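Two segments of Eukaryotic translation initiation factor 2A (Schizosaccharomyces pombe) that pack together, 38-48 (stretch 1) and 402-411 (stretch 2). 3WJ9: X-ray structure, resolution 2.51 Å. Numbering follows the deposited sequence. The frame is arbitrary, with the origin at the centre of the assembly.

Stretch 1 38-48: RNACYSPNGKL
Stretch 2, residues 402-411: YQAFWRPRPL

Residues 38-48 and 402-411 each begin as the end of a strand, to 42 and 406 respectively, and continue as loop. The strands run in nearly the same direction, their axes 12° apart and 8.1 Å at closest approach, too far for backbone pairing, so side chains fill the gap. In register, A40 CA lies 8.0 Å from Q403 CA and C41 CA 8.4 Å from F405 CA. The loops then converge, with CA atoms of N45 and R409 5.5 Å apart and those of G46 and P408 4.7 Å apart. Together the stretches bury 571 Å²; the largest areas covered by the other stretch belong to Y42 (90 Å²), P408 (67 Å²) and F405 (64 Å²), which fits their broad apolar surfaces.

Strand backbones are extended (phi/psi -164/156 for A40, -151/149 for F405). After Y42 (-104/153), a type I turn runs from S43 to G46, with P44 at -49/-31 and N45 at -97/0; the fixed phi of proline suits its position. The turn is closed by G46 N to S43 O (2.5 Å) and braced by S43, whose N bonds to L48 O (3.2 Å) and whose OG, with chi1 p, accepts from L48 N (3.0 Å). Opposite it, R407 (-84/110), P408 (-67/133) and R409 (-123/144) remain extended.

Aromatic and apolar packing centres on Y42 (chi1 -81°, chi2 -70°) and F405 (chi1 38°, chi2 81°), both with CA-to-CB directed toward the other stretch. Their rings meet rim to rim, planes at 85° and centroids 5.5 Å apart, with Y42 CD2 3.3 Å from F405 CD1. R407 CA sits 3.8 Å from the Y42 ring centroid, over the face, in a CH-pi contact. P408 CD packs 3.7 Å from Y42 CB, while P408 CG reaches S43 O at 3.4 Å. Within the strand, the small side chain of A40 lies beside the phenyl tip, A40 CB to F405 CZ being 4.1 Å.

Polar contacts flank this packing. Q403 (p, t, chi3 63°) extends its amide across the gap, bringing NE2 2.7 Å from A40 O; its OE1 is hydrogen-bonded elsewhere in the structure. R409 starts away from stretch 1, but its m, m, m conformation and chi4 of 175° fold the guanidinium back, placing NH1 2.6 Å from G46 O, near the guanidinium plane, with N45 O over one face.

At G46, phi/psi 67/20, the CA atoms come closest, and G46 CA makes a CA-H...O contact with P408 O (3.2 Å). Glycine suits both the positive phi and the crowding: an ideal CB would lie 2.1 Å from P408 O.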

# COMPACT_ATOMS: atom_id res chain seq x y z
N ARG A 38 16.74 -2.08 -9.85
CA ARG A 38 16.39 -0.71 -9.48
C ARG A 38 15.08 -0.66 -8.71
O ARG A 38 14.73 0.37 -8.13
CB ARG A 38 16.29 0.17 -10.72
CG ARG A 38 15.25 -0.28 -11.72
CD ARG A 38 15.06 0.74 -12.82
NE ARG A 38 16.24 0.88 -13.66
CZ ARG A 38 16.41 1.84 -14.57
NH1 ARG A 38 15.46 2.75 -14.75
NH2 ARG A 38 17.52 1.89 -15.28
N ASN A 39 14.36 -1.78 -8.70
CA ASN A 39 13.08 -1.87 -8.03
C ASN A 39 12.70 -3.33 -7.80
O ASN A 39 13.25 -4.22 -8.45
CB ASN A 39 12.00 -1.15 -8.84
CG ASN A 39 10.75 -0.87 -8.04
OD1 ASN A 39 10.78 -0.86 -6.81
ND2 ASN A 39 9.64 -0.62 -8.73
N ALA A 40 11.77 -3.57 -6.88
CA ALA A 40 11.31 -4.93 -6.58
C ALA A 40 9.99 -4.93 -5.81
O ALA A 40 9.67 -3.96 -5.13
CB ALA A 40 12.38 -5.68 -5.80
N CYS A 41 9.24 -6.03 -5.91
CA CYS A 41 7.98 -6.17 -5.19
C CYS A 41 7.43 -7.60 -5.18
O CYS A 41 7.82 -8.44 -6.00
CB CYS A 41 6.92 -5.24 -5.79
SG CYS A 41 6.43 -5.61 -7.49
N TYR A 42 6.53 -7.88 -4.24
CA TYR A 42 5.83 -9.15 -4.16
C TYR A 42 4.39 -9.01 -4.66
O TYR A 42 3.81 -7.92 -4.58
CB TYR A 42 5.79 -9.69 -2.72
CG TYR A 42 7.04 -10.41 -2.25
CD1 TYR A 42 7.39 -11.65 -2.76
CD2 TYR A 42 7.85 -9.85 -1.27
CE1 TYR A 42 8.53 -12.31 -2.32
CE2 TYR A 42 8.99 -10.50 -0.82
CZ TYR A 42 9.32 -11.73 -1.35
OH TYR A 42 10.45 -12.38 -0.91
N SER A 43 3.83 -10.10 -5.17
CA SER A 43 2.39 -10.16 -5.43
C SER A 43 1.68 -10.22 -4.08
O SER A 43 2.23 -10.75 -3.12
CB SER A 43 2.04 -11.37 -6.31
OG SER A 43 2.47 -12.58 -5.72
N PRO A 44 0.46 -9.66 -4.01
CA PRO A 44 -0.29 -9.53 -2.75
C PRO A 44 -0.36 -10.83 -1.94
O PRO A 44 -0.43 -10.78 -0.71
CB PRO A 44 -1.69 -9.12 -3.22
CG PRO A 44 -1.43 -8.36 -4.47
CD PRO A 44 -0.29 -9.07 -5.14
N ASN A 45 -0.35 -11.97 -2.62
CA ASN A 45 -0.37 -13.27 -1.97
C ASN A 45 1.02 -13.88 -1.84
O ASN A 45 1.18 -14.98 -1.32
CB ASN A 45 -1.28 -14.23 -2.74
CG ASN A 45 -1.15 -14.09 -4.25
OD1 ASN A 45 -1.08 -12.97 -4.77
ND2 ASN A 45 -1.12 -15.21 -4.95
N GLY A 46 2.03 -13.15 -2.30
CA GLY A 46 3.41 -13.57 -2.15
C GLY A 46 3.82 -14.82 -2.91
O GLY A 46 4.82 -15.45 -2.58
N LYS A 47 3.04 -15.18 -3.93
CA LYS A 47 3.38 -16.33 -4.75
C LYS A 47 4.40 -15.96 -5.82
O LYS A 47 5.05 -16.84 -6.39
CB LYS A 47 2.12 -16.92 -5.40
CG LYS A 47 1.18 -17.59 -4.42
CD LYS A 47 0.05 -18.31 -5.15
CE LYS A 47 -0.90 -18.98 -4.17
NZ LYS A 47 -2.00 -19.69 -4.88
N LEU A 48 4.54 -14.67 -6.09
CA LEU A 48 5.45 -14.20 -7.13
C LEU A 48 6.37 -13.08 -6.66
O LEU A 48 6.07 -12.38 -5.70
CB LEU A 48 4.66 -13.74 -8.36
CG LEU A 48 3.87 -14.80 -9.13
CD1 LEU A 48 3.16 -14.19 -10.33
CD2 LEU A 48 4.80 -15.92 -9.57
N TYR A 402 18.14 -0.44 -0.25
CA TYR A 402 17.02 0.27 -0.86
C TYR A 402 15.67 -0.17 -0.31
O TYR A 402 14.86 0.66 0.09
CB TYR A 402 17.08 0.11 -2.38
CG TYR A 402 18.30 0.77 -2.98
CD1 TYR A 402 18.73 2.01 -2.53
CD2 TYR A 402 19.02 0.16 -4.00
CE1 TYR A 402 19.84 2.62 -3.07
CE2 TYR A 402 20.13 0.77 -4.55
CZ TYR A 402 20.54 2.00 -4.08
OH TYR A 402 21.65 2.62 -4.61
N GLN A 403 15.41 -1.47 -0.30
CA GLN A 403 14.18 -1.99 0.28
C GLN A 403 14.36 -3.39 0.85
O GLN A 403 15.28 -4.12 0.47
CB GLN A 403 13.04 -2.00 -0.74
CG GLN A 403 13.41 -2.58 -2.11
CD GLN A 403 12.55 -2.02 -3.24
OE1 GLN A 403 12.56 -0.82 -3.52
NE2 GLN A 403 11.80 -2.90 -3.89
N ALA A 404 13.48 -3.74 1.77
CA ALA A 404 13.48 -5.04 2.43
C ALA A 404 12.09 -5.30 3.00
O ALA A 404 11.60 -4.52 3.82
CB ALA A 404 14.53 -5.07 3.54
N PHE A 405 11.46 -6.38 2.57
CA PHE A 405 10.07 -6.62 2.93
C PHE A 405 9.72 -8.11 2.98
O PHE A 405 10.28 -8.91 2.24
CB PHE A 405 9.13 -5.91 1.95
CG PHE A 405 9.61 -5.94 0.52
CD1 PHE A 405 9.40 -7.06 -0.27
CD2 PHE A 405 10.26 -4.85 -0.03
CE1 PHE A 405 9.84 -7.09 -1.58
CE2 PHE A 405 10.70 -4.88 -1.34
CZ PHE A 405 10.49 -6.00 -2.12
N TRP A 406 8.79 -8.45 3.86
CA TRP A 406 8.30 -9.82 4.00
C TRP A 406 7.60 -10.31 2.74
O TRP A 406 7.01 -9.52 2.00
CB TRP A 406 7.32 -9.92 5.18
CG TRP A 406 7.94 -9.72 6.52
CD1 TRP A 406 7.74 -8.67 7.36
CD2 TRP A 406 8.84 -10.61 7.19
NE1 TRP A 406 8.47 -8.84 8.51
CE2 TRP A 406 9.15 -10.02 8.43
CE3 TRP A 406 9.42 -11.84 6.86
CZ2 TRP A 406 10.01 -10.62 9.35
CZ3 TRP A 406 10.27 -12.43 7.77
CH2 TRP A 406 10.56 -11.82 9.00
N ARG A 407 7.65 -11.62 2.51
CA ARG A 407 6.83 -12.25 1.50
C ARG A 407 5.46 -12.54 2.10
O ARG A 407 5.33 -13.41 2.96
CB ARG A 407 7.47 -13.54 0.99
CG ARG A 407 6.61 -14.29 -0.01
CD ARG A 407 7.05 -15.73 -0.14
NE ARG A 407 6.95 -16.44 1.14
CZ ARG A 407 7.17 -17.74 1.28
NH1 ARG A 407 7.49 -18.48 0.23
NH2 ARG A 407 7.06 -18.30 2.48
N PRO A 408 4.43 -11.80 1.66
CA PRO A 408 3.09 -11.87 2.26
C PRO A 408 2.40 -13.21 2.04
O PRO A 408 2.39 -13.72 0.92
CB PRO A 408 2.33 -10.75 1.54
CG PRO A 408 3.02 -10.61 0.23
CD PRO A 408 4.47 -10.88 0.50
N ARG A 409 1.83 -13.77 3.10
CA ARG A 409 1.06 -15.01 3.00
C ARG A 409 -0.35 -14.77 3.53
O ARG A 409 -0.54 -14.02 4.49
CB ARG A 409 1.73 -16.14 3.79
CG ARG A 409 3.24 -16.25 3.61
CD ARG A 409 3.66 -16.33 2.15
NE ARG A 409 3.25 -17.56 1.50
CZ ARG A 409 3.41 -17.81 0.21
NH1 ARG A 409 3.98 -16.90 -0.57
NH2 ARG A 409 3.01 -18.96 -0.31
N PRO A 410 -1.35 -15.43 2.92
CA PRO A 410 -2.76 -15.25 3.30
C PRO A 410 -3.29 -16.34 4.23
O PRO A 410 -3.19 -17.53 3.92
CB PRO A 410 -3.49 -15.31 1.96
CG PRO A 410 -2.57 -16.13 1.05
CD PRO A 410 -1.23 -16.29 1.73
N LEU A 411 -3.86 -15.92 5.36
CA LEU A 411 -4.53 -16.82 6.30
C LEU A 411 -3.65 -17.98 6.74
O LEU A 411 -4.04 -19.15 6.63
CB LEU A 411 -5.82 -17.37 5.69
CG LEU A 411 -7.10 -16.52 5.74
CD1 LEU A 411 -7.28 -15.79 4.42
CD2 LEU A 411 -8.30 -17.40 6.03